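Local coordinates for conserved protein with 2 CBS domains (Pyrobaculum aerophilum, PDB 2RIH), which binds AMP through paired CBS domains and probably acts as an adenine-nucleotide sensing module, at residues A[92-96]-A[117-122]. Sequence-based numbering, arbitrary orientation.
Sequences AAEKM and LSIRDL. With SO4 (sulfate ion), chain D.
M96 and L122 reach tip to tip across this buried contact, with methyl CE of the methionine 3.7 Å from CD1 of the leucine. The pair illustrates how a helix can pack against the end of a strand and the short, weakly bonded helix that follows it: with no hydrogen bond crossing between 92-96 and 117-122, van der Waals packing, largely of apolar side chains, holds the contact. Beyond CG the M96 chain is extended (chi2 179°), which brings SD against I119, 4.0 Å from its CB, and lays CE by the strand end, 3.6 Å from L117 O. L122 CD1 also faces A92 and A93, coming within 4.1 Å of A93 CB. With CG swung anti to the backbone N (chi1 -169°), L117 directs CD2 at the helix, where it meets A92 CB at a tight 3.5 Å.

S118, R120 and D121 contribute polar groups that take little or no part in this packing. S118 and D121 form a capping box: S118 OG accepts from R120 N, and S118 N donates to D121 OD2 (2.7 Å, 163°), meeting the carboxylate's anti side somewhat out of plane. S118 OG also donates to sulfate O1 (2.7 Å), and R120 NH1 adds a weak bond to O3; all three residues bind AMP in this protein, and the anion may mimic its phosphate.

Within the second CBS domain, the contact joins helix 89-99 to the end of strand 113-118 and the short helix 119-123; V104 of strand 103-107 touches A92, M96 and L117, and F124 of the second subunit packs on M96 and I119.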
loop_
_atom_site.group_PDB
_atom_site.type_symbol
_atom_site.label_atom_id
_atom_site.label_comp_id
_atom_site.label_asym_id
_atom_site.label_seq_id
_atom_site.Cartn_x
_atom_site.Cartn_y
_atom_site.Cartn_z
ATOM N N ALA A 92 13.652 -5.754 -8.204
ATOM C CA ALA A 92 12.245 -5.555 -7.820
ATOM C C ALA A 92 12.009 -4.135 -7.320
ATOM O O ALA A 92 11.060 -3.474 -7.749
ATOM C CB ALA A 92 11.824 -6.560 -6.762
ATOM N N ALA A 93 12.879 -3.680 -6.417
ATOM C CA ALA A 93 12.822 -2.324 -5.883
ATOM C C ALA A 93 12.832 -1.288 -7.001
ATOM O O ALA A 93 12.022 -0.368 -7.001
ATOM C CB ALA A 93 13.992 -2.072 -4.933
ATOM N N GLU A 94 13.752 -1.448 -7.950
ATOM C CA GLU A 94 13.846 -0.543 -9.093
ATOM C C GLU A 94 12.563 -0.547 -9.934
ATOM O O GLU A 94 12.048 0.519 -10.288
ATOM C CB GLU A 94 15.069 -0.890 -9.951
ATOM C CG GLU A 94 15.501 0.216 -10.904
ATOM C CD GLU A 94 15.810 1.534 -10.197
ATOM O OE1 GLU A 94 16.253 1.519 -9.020
ATOM O OE2 GLU A 94 15.605 2.593 -10.828
ATOM N N LYS A 95 12.031 -1.729 -10.233
ATOM C CA LYS A 95 10.758 -1.816 -10.962
ATOM C C LYS A 95 9.618 -1.134 -10.198
ATOM O O LYS A 95 8.789 -0.456 -10.799
ATOM C CB LYS A 95 10.377 -3.268 -11.305
ATOM C CG LYS A 95 11.122 -3.833 -12.514
ATOM C CD LYS A 95 10.183 -4.529 -13.493
ATOM C CE LYS A 95 10.906 -4.970 -14.769
ATOM N NZ LYS A 95 9.964 -5.124 -15.936
ATOM N N MET A 96 9.576 -1.302 -8.878
ATOM C CA MET A 96 8.570 -0.618 -8.072
ATOM C C MET A 96 8.727 0.892 -8.189
ATOM O O MET A 96 7.747 1.600 -8.396
ATOM C CB MET A 96 8.657 -1.022 -6.600
ATOM C CG MET A 96 8.116 -2.384 -6.316
ATOM S SD MET A 96 8.282 -2.800 -4.585
ATOM C CE MET A 96 8.169 -4.580 -4.725
ATOM N N LEU A 117 5.679 -9.958 -4.529
ATOM C CA LEU A 117 6.582 -9.290 -3.616
ATOM C C LEU A 117 6.046 -7.882 -3.354
ATOM O O LEU A 117 5.653 -7.174 -4.280
ATOM C CB LEU A 117 7.975 -9.231 -4.246
ATOM C CG LEU A 117 9.162 -8.814 -3.382
ATOM C CD1 LEU A 117 9.525 -9.923 -2.391
ATOM C CD2 LEU A 117 10.362 -8.468 -4.269
ATOM N N SER A 118 6.026 -7.497 -2.083
ATOM C CA SER A 118 5.570 -6.197 -1.667
ATOM C C SER A 118 6.744 -5.301 -1.275
ATOM O O SER A 118 7.830 -5.778 -0.966
ATOM C CB SER A 118 4.648 -6.348 -0.459
ATOM O OG SER A 118 4.367 -5.094 0.098
ATOM N N ILE A 119 6.489 -3.998 -1.268
ATOM C CA ILE A 119 7.423 -3.022 -0.738
ATOM C C ILE A 119 7.706 -3.281 0.769
ATOM O O ILE A 119 8.803 -3.010 1.265
ATOM C CB ILE A 119 6.895 -1.589 -0.997
ATOM C CG1 ILE A 119 8.007 -0.560 -0.816
ATOM C CG2 ILE A 119 5.686 -1.265 -0.098
ATOM C CD1 ILE A 119 7.672 0.773 -1.455
ATOM N N ARG A 120 6.730 -3.841 1.477
ATOM C CA ARG A 120 6.924 -4.297 2.871
ATOM C C ARG A 120 8.038 -5.316 3.015
ATOM O O ARG A 120 8.763 -5.315 4.017
ATOM C CB ARG A 120 5.678 -5.002 3.383
ATOM C CG ARG A 120 4.656 -4.161 4.042
ATOM C CD ARG A 120 3.401 -5.011 4.216
ATOM N NE ARG A 120 2.719 -4.669 5.439
ATOM C CZ ARG A 120 1.512 -4.140 5.548
ATOM N NH1 ARG A 120 0.739 -3.883 4.499
ATOM N NH2 ARG A 120 1.080 -3.887 6.762
ATOM N N ASP A 121 8.130 -6.218 2.039
ATOM C CA ASP A 121 9.116 -7.303 2.064
ATOM C C ASP A 121 10.546 -6.802 1.879
ATOM O O ASP A 121 11.502 -7.413 2.376
ATOM C CB ASP A 121 8.802 -8.329 0.971
ATOM C CG ASP A 121 7.436 -8.974 1.140
ATOM O OD1 ASP A 121 7.163 -9.525 2.235
ATOM O OD2 ASP A 121 6.642 -8.956 0.163
ATOM N N LEU A 122 10.688 -5.691 1.163
ATOM C CA LEU A 122 11.997 -5.172 0.792
ATOM C C LEU A 122 12.539 -4.107 1.731
ATOM O O LEU A 122 13.754 -3.928 1.838
ATOM C CB LEU A 122 11.918 -4.548 -0.603
ATOM C CG LEU A 122 11.585 -5.447 -1.783
ATOM C CD1 LEU A 122 11.448 -4.612 -3.039
ATOM C CD2 LEU A 122 12.650 -6.520 -1.949
HETATM S S SO4 D . 1.035 -5.889 1.319
HETATM O O1 SO4 D . 1.865 -4.709 1.149
HETATM O O2 SO4 D . 1.876 -7.024 1.673
HETATM O O3 SO4 D . 0.092 -5.680 2.396
HETATM O O4 SO4 D . 0.317 -6.170 0.093
#